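Cobalamin biosynthesis protein CobN (Mycobacterium tuberculosis, PDB 7C6O) probably serves as the large, catalytic subunit of cobaltochelatase, the enzyme that inserts cobalt into the corrin ring during cobalamin biosynthesis. Local coordinates at residues A[216-221]-A[352-357]; A[871-876]-A[1094-1099]. One frame throughout, in Å; residues are numbered along the deposited sequence.

Contact 1: residues A[216-221]-A[352-357]; sequences EDAGGR and LAVRHA
Behind Val354, the residue of helix 343-361 that meets Ala218 across the contact, the carbonyl oxygen Leu352 O is gripped twice. His356 ND1 donates to Leu352 O at 2.7 Å, with the oxygen almost exactly in the plane of the imidazole. The donor stands 37° out of the carbonyl plane, and the routine helical bond from His356 N to Leu352 O, at 3.1 Å, arrives from the opposite face. Together the two bonds satisfy Leu352 O, while the side-chain bond, in which ND1 carries the proton, helps to fix the rotation of the imidazole against its own helix.

The contact itself is small and apolar. Val354 points toward the loop 218-220 and presents both methyls to it. Ala218 CB comes against the flank of Val354 CG2, 3.9 Å away, and CG2 lies 4.5 Å from Gly220 CA, where the lack of a side chain lets it approach the backbone. With CG1 anti to the backbone N (chi1 169°), this methyl lies beside Ala218 O, 3.9 Å away. The loop is a Schellman motif that ends helix 206-217: Gly219 takes up positive phi, and Gly219 N bonds back to Glu216 O at 2.9 Å. That helix lies in the connection of a beta-alpha-beta crossover between the parallel strands 190-196 and 221-227 of a mixed sheet. Ala353, Val354 and Ala357 all rest on Ile191 of strand 190-196, so Val354 touches both the helix end and the sheet. Farther out, Arg355 forms a salt bridge with Asp540.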
ATOM      1  N   GLU A 216     -22.924  -8.896 -21.797  1.00 20.37           N
ATOM      2  CA  GLU A 216     -23.966  -8.603 -22.775  1.00 21.40           C
ATOM      3  C   GLU A 216     -24.936  -7.550 -22.251  1.00 22.50           C
ATOM      4  O   GLU A 216     -25.350  -6.656 -22.997  1.00 23.20           O
ATOM      5  CB  GLU A 216     -24.700  -9.893 -23.154  1.00 24.55           C
ATOM      6  CG  GLU A 216     -23.891 -10.786 -24.093  1.00 27.27           C
ATOM      7  CD  GLU A 216     -24.308 -12.247 -24.055  1.00 26.22           C
ATOM      8  OE1 GLU A 216     -24.999 -12.656 -23.098  1.00 23.24           O
ATOM      9  OE2 GLU A 216     -23.931 -12.987 -24.988  1.00 24.70           O
ATOM     10  N   ASP A 217     -25.298  -7.630 -20.966  1.00 21.57           N
ATOM     11  CA  ASP A 217     -26.167  -6.614 -20.378  1.00 23.58           C
ATOM     12  C   ASP A 217     -25.540  -5.230 -20.454  1.00 27.02           C
ATOM     13  O   ASP A 217     -26.255  -4.232 -20.610  1.00 28.77           O
ATOM     14  CB  ASP A 217     -26.488  -6.960 -18.925  1.00 23.63           C
ATOM     15  CG  ASP A 217     -27.353  -8.195 -18.793  1.00 26.45           C
ATOM     16  OD1 ASP A 217     -27.905  -8.645 -19.817  1.00 24.77           O
ATOM     17  OD2 ASP A 217     -27.475  -8.721 -17.666  1.00 25.74           O
ATOM     18  N   ALA A 218     -24.216  -5.147 -20.342  1.00 26.32           N
ATOM     19  CA  ALA A 218     -23.498  -3.887 -20.480  1.00 26.02           C
ATOM     20  C   ALA A 218     -23.264  -3.495 -21.934  1.00 26.51           C
ATOM     21  O   ALA A 218     -22.604  -2.482 -22.188  1.00 28.06           O
ATOM     22  CB  ALA A 218     -22.158  -3.964 -19.742  1.00 24.89           C
ATOM     23  N   GLY A 219     -23.779  -4.267 -22.886  1.00 27.90           N
ATOM     24  CA  GLY A 219     -23.643  -3.945 -24.289  1.00 28.42           C
ATOM     25  C   GLY A 219     -22.396  -4.477 -24.955  1.00 29.53           C
ATOM     26  O   GLY A 219     -22.166  -4.172 -26.133  1.00 29.89           O
ATOM     27  N   GLY A 220     -21.582  -5.267 -24.247  1.00 27.51           N
ATOM     28  CA  GLY A 220     -20.357  -5.788 -24.814  1.00 24.42           C
ATOM     29  C   GLY A 220     -20.524  -7.155 -25.458  1.00 24.27           C
ATOM     30  O   GLY A 220     -21.576  -7.790 -25.382  1.00 25.03           O
ATOM     31  N   ARG A 221     -19.451  -7.601 -26.107  1.00 20.97           N
ATOM     32  CA  ARG A 221     -19.411  -8.903 -26.763  1.00 22.60           C
ATOM     33  C   ARG A 221     -18.477  -9.822 -25.989  1.00 20.80           C
ATOM     34  O   ARG A 221     -17.251  -9.651 -26.063  1.00 21.62           O
ATOM     35  CB  ARG A 221     -18.947  -8.764 -28.215  1.00 24.52           C
ATOM     36  CG  ARG A 221     -19.844  -7.879 -29.075  1.00 28.16           C
ATOM     37  CD  ARG A 221     -19.331  -7.769 -30.506  1.00 29.99           C
ATOM     38  NE  ARG A 221     -19.214  -9.077 -31.147  1.00 34.23           N
ATOM     39  CZ  ARG A 221     -20.233  -9.748 -31.675  1.00 38.92           C
ATOM     40  NH1 ARG A 221     -21.459  -9.240 -31.643  1.00 37.88           N
ATOM     41  NH2 ARG A 221     -20.028 -10.933 -32.234  1.00 40.61           N
ATOM     42  N   LEU A 352     -17.058  -2.422 -15.314  1.00 14.61           N
ATOM     43  CA  LEU A 352     -15.688  -1.917 -15.291  1.00 15.84           C
ATOM     44  C   LEU A 352     -14.937  -2.289 -16.563  1.00 17.08           C
ATOM     45  O   LEU A 352     -14.219  -1.460 -17.133  1.00 19.31           O
ATOM     46  CB  LEU A 352     -14.951  -2.450 -14.065  1.00 11.91           C
ATOM     47  CG  LEU A 352     -15.328  -1.835 -12.716  1.00 14.17           C
ATOM     48  CD1 LEU A 352     -14.751  -2.665 -11.576  1.00 12.60           C
ATOM     49  CD2 LEU A 352     -14.827  -0.402 -12.639  1.00 13.78           C
ATOM     50  N   ALA A 353     -15.088  -3.535 -17.021  1.00 15.98           N
ATOM     51  CA  ALA A 353     -14.378  -3.965 -18.222  1.00 18.11           C
ATOM     52  C   ALA A 353     -14.839  -3.185 -19.447  1.00 16.45           C
ATOM     53  O   ALA A 353     -14.015  -2.747 -20.258  1.00 15.62           O
ATOM     54  CB  ALA A 353     -14.571  -5.466 -18.437  1.00 17.97           C
ATOM     55  N   VAL A 354     -16.154  -2.997 -19.593  1.00 16.14           N
ATOM     56  CA  VAL A 354     -16.682  -2.295 -20.761  1.00 19.82           C
ATOM     57  C   VAL A 354     -16.273  -0.827 -20.741  1.00 19.95           C
ATOM     58  O   VAL A 354     -15.873  -0.269 -21.768  1.00 21.83           O
ATOM     59  CB  VAL A 354     -18.212  -2.461 -20.834  1.00 19.87           C
ATOM     60  CG1 VAL A 354     -18.812  -1.519 -21.874  1.00 22.48           C
ATOM     61  CG2 VAL A 354     -18.570  -3.903 -21.163  1.00 19.62           C
ATOM     62  N   ARG A 355     -16.360  -0.181 -19.572  1.00 18.42           N
ATOM     63  CA  ARG A 355     -15.995   1.231 -19.476  1.00 17.95           C
ATOM     64  C   ARG A 355     -14.526   1.451 -19.821  1.00 20.09           C
ATOM     65  O   ARG A 355     -14.177   2.445 -20.468  1.00 22.32           O
ATOM     66  CB  ARG A 355     -16.293   1.764 -18.073  1.00 16.93           C
ATOM     67  CG  ARG A 355     -17.757   1.719 -17.655  1.00 23.93           C
ATOM     68  CD  ARG A 355     -18.518   2.980 -18.014  1.00 28.15           C
ATOM     69  NE  ARG A 355     -19.806   3.033 -17.327  1.00 28.51           N
ATOM     70  CZ  ARG A 355     -20.098   3.877 -16.340  1.00 26.91           C
ATOM     71  NH1 ARG A 355     -19.198   4.759 -15.929  1.00 24.25           N
ATOM     72  NH2 ARG A 355     -21.297   3.847 -15.773  1.00 26.37           N
ATOM     73  N   HIS A 356     -13.648   0.541 -19.389  1.00 17.03           N
ATOM     74  CA  HIS A 356     -12.235   0.676 -19.733  1.00 16.05           C
ATOM     75  C   HIS A 356     -12.006   0.428 -21.217  1.00 16.37           C
ATOM     76  O   HIS A 356     -11.211   1.127 -21.854  1.00 17.26           O
ATOM     77  CB  HIS A 356     -11.386  -0.277 -18.889  1.00 15.82           C
ATOM     78  CG  HIS A 356     -11.132   0.209 -17.495  1.00 17.85           C
ATOM     79  ND1 HIS A 356     -12.032   0.028 -16.468  1.00 19.50           N
ATOM     80  CD2 HIS A 356     -10.079   0.872 -16.961  1.00 19.66           C
ATOM     81  CE1 HIS A 356     -11.543   0.555 -15.359  1.00 19.53           C
ATOM     82  NE2 HIS A 356     -10.359   1.074 -15.631  1.00 18.50           N
ATOM     83  N   ALA A 357     -12.695  -0.564 -21.787  1.00 16.87           N
ATOM     84  CA  ALA A 357     -12.574  -0.811 -23.220  1.00 18.15           C
ATOM     85  C   ALA A 357     -13.160   0.336 -24.031  1.00 22.05           C
ATOM     86  O   ALA A 357     -12.637   0.670 -25.102  1.00 22.64           O
ATOM     87  CB  ALA A 357     -13.258  -2.129 -23.583  1.00 16.21           C
TER

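Contact 2: residues A[871-876]-A[1094-1099]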
ATOM      1  N   ARG A 871      19.032   1.516  27.566  1.00 23.01           N
ATOM      2  CA  ARG A 871      19.863   1.065  28.677  1.00 25.54           C
ATOM      3  C   ARG A 871      20.947   2.086  29.004  1.00 29.31           C
ATOM      4  O   ARG A 871      21.293   2.276  30.177  1.00 28.32           O
ATOM      5  CB  ARG A 871      20.466  -0.302  28.350  1.00 27.43           C
ATOM      6  CG  ARG A 871      21.160  -0.979  29.520  0.62 32.94           C
ATOM      7  CD  ARG A 871      21.346  -2.469  29.269  1.00 36.66           C
ATOM      8  NE  ARG A 871      22.210  -3.087  30.272  0.86 41.64           N
ATOM      9  CZ  ARG A 871      21.787  -3.563  31.439  0.54 46.64           C
ATOM     10  NH1 ARG A 871      20.503  -3.495  31.762  0.91 47.74           N
ATOM     11  NH2 ARG A 871      22.650  -4.106  32.286  0.83 49.52           N
ATOM     12  N   ASP A 872      21.479   2.768  27.984  1.00 31.88           N
ATOM     13  CA  ASP A 872      22.462   3.820  28.229  1.00 37.32           C
ATOM     14  C   ASP A 872      21.876   4.942  29.078  1.00 38.17           C
ATOM     15  O   ASP A 872      22.570   5.514  29.926  1.00 39.45           O
ATOM     16  CB  ASP A 872      22.980   4.381  26.903  1.00 41.57           C
ATOM     17  CG  ASP A 872      24.020   3.489  26.255  1.00 47.98           C
ATOM     18  OD1 ASP A 872      24.432   2.490  26.884  1.00 50.20           O
ATOM     19  OD2 ASP A 872      24.424   3.788  25.112  1.00 50.61           O
ATOM     20  N   GLU A 873      20.605   5.273  28.863  1.00 38.67           N
ATOM     21  CA  GLU A 873      19.982   6.374  29.586  1.00 41.61           C
ATOM     22  C   GLU A 873      19.430   5.963  30.945  1.00 41.13           C
ATOM     23  O   GLU A 873      19.471   6.765  31.885  1.00 42.53           O
ATOM     24  CB  GLU A 873      18.856   6.989  28.747  1.00 47.42           C
ATOM     25  CG  GLU A 873      18.176   8.175  29.415  1.00 56.27           C
ATOM     26  CD  GLU A 873      17.596   9.161  28.422  1.00 64.64           C
ATOM     27  OE1 GLU A 873      17.753   8.943  27.202  1.00 67.29           O
ATOM     28  OE2 GLU A 873      16.983  10.158  28.865  1.00 67.33           O
ATOM     29  N   HIS A 874      18.928   4.735  31.082  1.00 37.51           N
ATOM     30  CA  HIS A 874      18.235   4.326  32.295  1.00 35.85           C
ATOM     31  C   HIS A 874      18.924   3.215  33.076  1.00 35.18           C
ATOM     32  O   HIS A 874      18.476   2.900  34.184  1.00 36.86           O
ATOM     33  CB  HIS A 874      16.800   3.884  31.959  1.00 35.69           C
ATOM     34  CG  HIS A 874      16.013   4.922  31.221  1.00 37.19           C
ATOM     35  ND1 HIS A 874      15.794   4.864  29.861  1.00 36.39           N
ATOM     36  CD2 HIS A 874      15.411   6.056  31.651  1.00 38.04           C
ATOM     37  CE1 HIS A 874      15.082   5.911  29.487  1.00 37.02           C
ATOM     38  NE2 HIS A 874      14.837   6.651  30.552  1.00 37.67           N
ATOM     39  N   GLY A 875      19.988   2.617  32.545  1.00 31.85           N
ATOM     40  CA  GLY A 875      20.682   1.571  33.273  1.00 32.08           C
ATOM     41  C   GLY A 875      19.910   0.283  33.431  1.00 34.05           C
ATOM     42  O   GLY A 875      20.222  -0.510  34.322  1.00 37.25           O
ATOM     43  N   ARG A 876      18.906   0.047  32.589  1.00 30.89           N
ATOM     44  CA  ARG A 876      18.104  -1.165  32.666  1.00 30.19           C
ATOM     45  C   ARG A 876      17.388  -1.356  31.339  1.00 26.63           C
ATOM     46  O   ARG A 876      17.251  -0.419  30.549  1.00 24.32           O
ATOM     47  CB  ARG A 876      17.096  -1.102  33.818  1.00 37.44           C
ATOM     48  CG  ARG A 876      16.252   0.162  33.828  1.00 45.35           C
ATOM     49  CD  ARG A 876      14.843  -0.125  34.318  1.00 53.52           C
ATOM     50  NE  ARG A 876      14.836  -0.753  35.635  1.00 60.26           N
ATOM     51  CZ  ARG A 876      13.781  -1.366  36.163  1.00 64.90           C
ATOM     52  NH1 ARG A 876      12.645  -1.440  35.481  1.00 65.45           N
ATOM     53  NH2 ARG A 876      13.862  -1.913  37.369  1.00 66.43           N
ATOM     54  N   ALA A1094       9.331   7.089  27.244  1.00 17.99           N
ATOM     55  CA  ALA A1094      10.354   7.522  26.305  1.00 17.62           C
ATOM     56  C   ALA A1094       9.800   7.425  24.888  1.00 18.87           C
ATOM     57  O   ALA A1094       8.987   6.552  24.573  1.00 18.12           O
ATOM     58  CB  ALA A1094      11.616   6.671  26.452  1.00 14.00           C
ATOM     59  N   ALA A1095      10.217   8.354  24.033  1.00 16.34           N
ATOM     60  CA  ALA A1095       9.754   8.396  22.648  1.00 14.31           C
ATOM     61  C   ALA A1095      10.979   8.407  21.747  1.00 14.86           C
ATOM     62  O   ALA A1095      11.731   9.386  21.730  1.00 15.34           O
ATOM     63  CB  ALA A1095       8.868   9.616  22.396  1.00 15.24           C
ATOM     64  N   TYR A1096      11.190   7.316  21.015  1.00 14.26           N
ATOM     65  CA  TYR A1096      12.357   7.157  20.162  1.00 15.74           C
ATOM     66  C   TYR A1096      11.951   7.117  18.696  1.00 15.37           C
ATOM     67  O   TYR A1096      10.859   6.660  18.347  1.00 12.52           O
ATOM     68  CB  TYR A1096      13.124   5.869  20.482  1.00 13.22           C
ATOM     69  CG  TYR A1096      13.859   5.849  21.802  1.00 11.40           C
ATOM     70  CD1 TYR A1096      13.874   6.956  22.640  1.00 13.32           C
ATOM     71  CD2 TYR A1096      14.555   4.713  22.203  1.00 15.06           C
ATOM     72  CE1 TYR A1096      14.553   6.929  23.848  1.00 16.13           C
ATOM     73  CE2 TYR A1096      15.233   4.676  23.408  1.00 16.91           C
ATOM     74  CZ  TYR A1096      15.230   5.784  24.224  1.00 18.59           C
ATOM     75  OH  TYR A1096      15.908   5.742  25.421  1.00 21.44           O
ATOM     76  N   ILE A1097      12.860   7.582  17.844  1.00 16.18           N
ATOM     77  CA  ILE A1097      12.755   7.450  16.396  1.00 14.90           C
ATOM     78  C   ILE A1097      13.850   6.494  15.944  1.00 14.33           C
ATOM     79  O   ILE A1097      15.036   6.738  16.194  1.00 15.79           O
ATOM     80  CB  ILE A1097      12.890   8.806  15.687  1.00 14.59           C
ATOM     81  CG1 ILE A1097      11.663   9.684  15.946  1.00 14.69           C
ATOM     82  CG2 ILE A1097      13.119   8.612  14.193  1.00 15.57           C
ATOM     83  CD1 ILE A1097      10.396   9.162  15.313  1.00 15.03           C
ATOM     84  N   GLY A1098      13.458   5.405  15.290  1.00 12.33           N
ATOM     85  CA  GLY A1098      14.435   4.531  14.670  1.00 12.79           C
ATOM     86  C   GLY A1098      14.700   4.958  13.241  1.00 16.67           C
ATOM     87  O   GLY A1098      13.780   4.985  12.421  1.00 16.75           O
ATOM     88  N   ASP A1099      15.943   5.307  12.924  1.00 15.61           N
ATOM     89  CA  ASP A1099      16.299   5.809  11.599  1.00 14.83           C
ATOM     90  C   ASP A1099      16.802   4.637  10.763  1.00 14.66           C
ATOM     91  O   ASP A1099      17.955   4.218  10.893  1.00 19.20           O
ATOM     92  CB  ASP A1099      17.343   6.920  11.702  1.00 13.86           C
ATOM     93  CG  ASP A1099      17.623   7.596  10.365  1.00 17.13           C
ATOM     94  OD1 ASP A1099      17.143   7.107   9.321  1.00 18.30           O
ATOM     95  OD2 ASP A1099      18.329   8.628  10.362  1.00 16.83           O
TER
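The last turn of helix 853-874 stands well off strand 1094-1099, the nearest CA atoms, those of Glu873 and Ala1094, being 10.2 Å apart, and no backbone bond joins the two. The gap is spanned chiefly by Tyr1096, whose ring reaches out from the strand so that its hydroxyl comes up to the side chains of Glu873 and His874. Tyr1096 OH lies 4.1 Å from Glu873 OE1, too far for a hydrogen bond, and the carboxylate is turned 29° from the phenol ring. From the other residue, His874 CE1 comes within 4.2 Å of Tyr1096 OH, which sits at the edge of the imidazole near its plane.

The strand belongs to a mixed sheet with helices on both sides. Helix 1072-1089, the connection of a beta-alpha-beta crossover from strand 1056-1061, takes Ala1095 and Ile1097, while Tyr1096 faces helix 853-874 and also touches Leu866, Arg869 and Tyr870 there.

The two helix residues also pack on each other. Glu873 has CG anti to the backbone N (chi1 -178°), which lays that methylene over the centre of the His874 ring, 3.8 Å above its plane. The helix ends at His874, and Gly875 follows with positive phi, Gly875 N still bonding to Arg871 O at 2.7 Å.

Both contacts set the C-terminal end of a helix against another element of an alpha/beta layer, but they belong to different sheets and lie on opposite sides of the chain's centre, their own centres 58 Å apart. Contact 1 joins two helices beside one mixed sheet and is purely apolar across the interface, methyl against methyl and backbone. Contact 2 sets a helix end over a strand of another mixed sheet, and there a buried tyrosine brings its hydroxyl to two exposed polar side chains without bonding to either. Each is partly buried, yet contact 1 has no exposed residue among those that touch, whereas contact 2 opens toward the surface on its helix side.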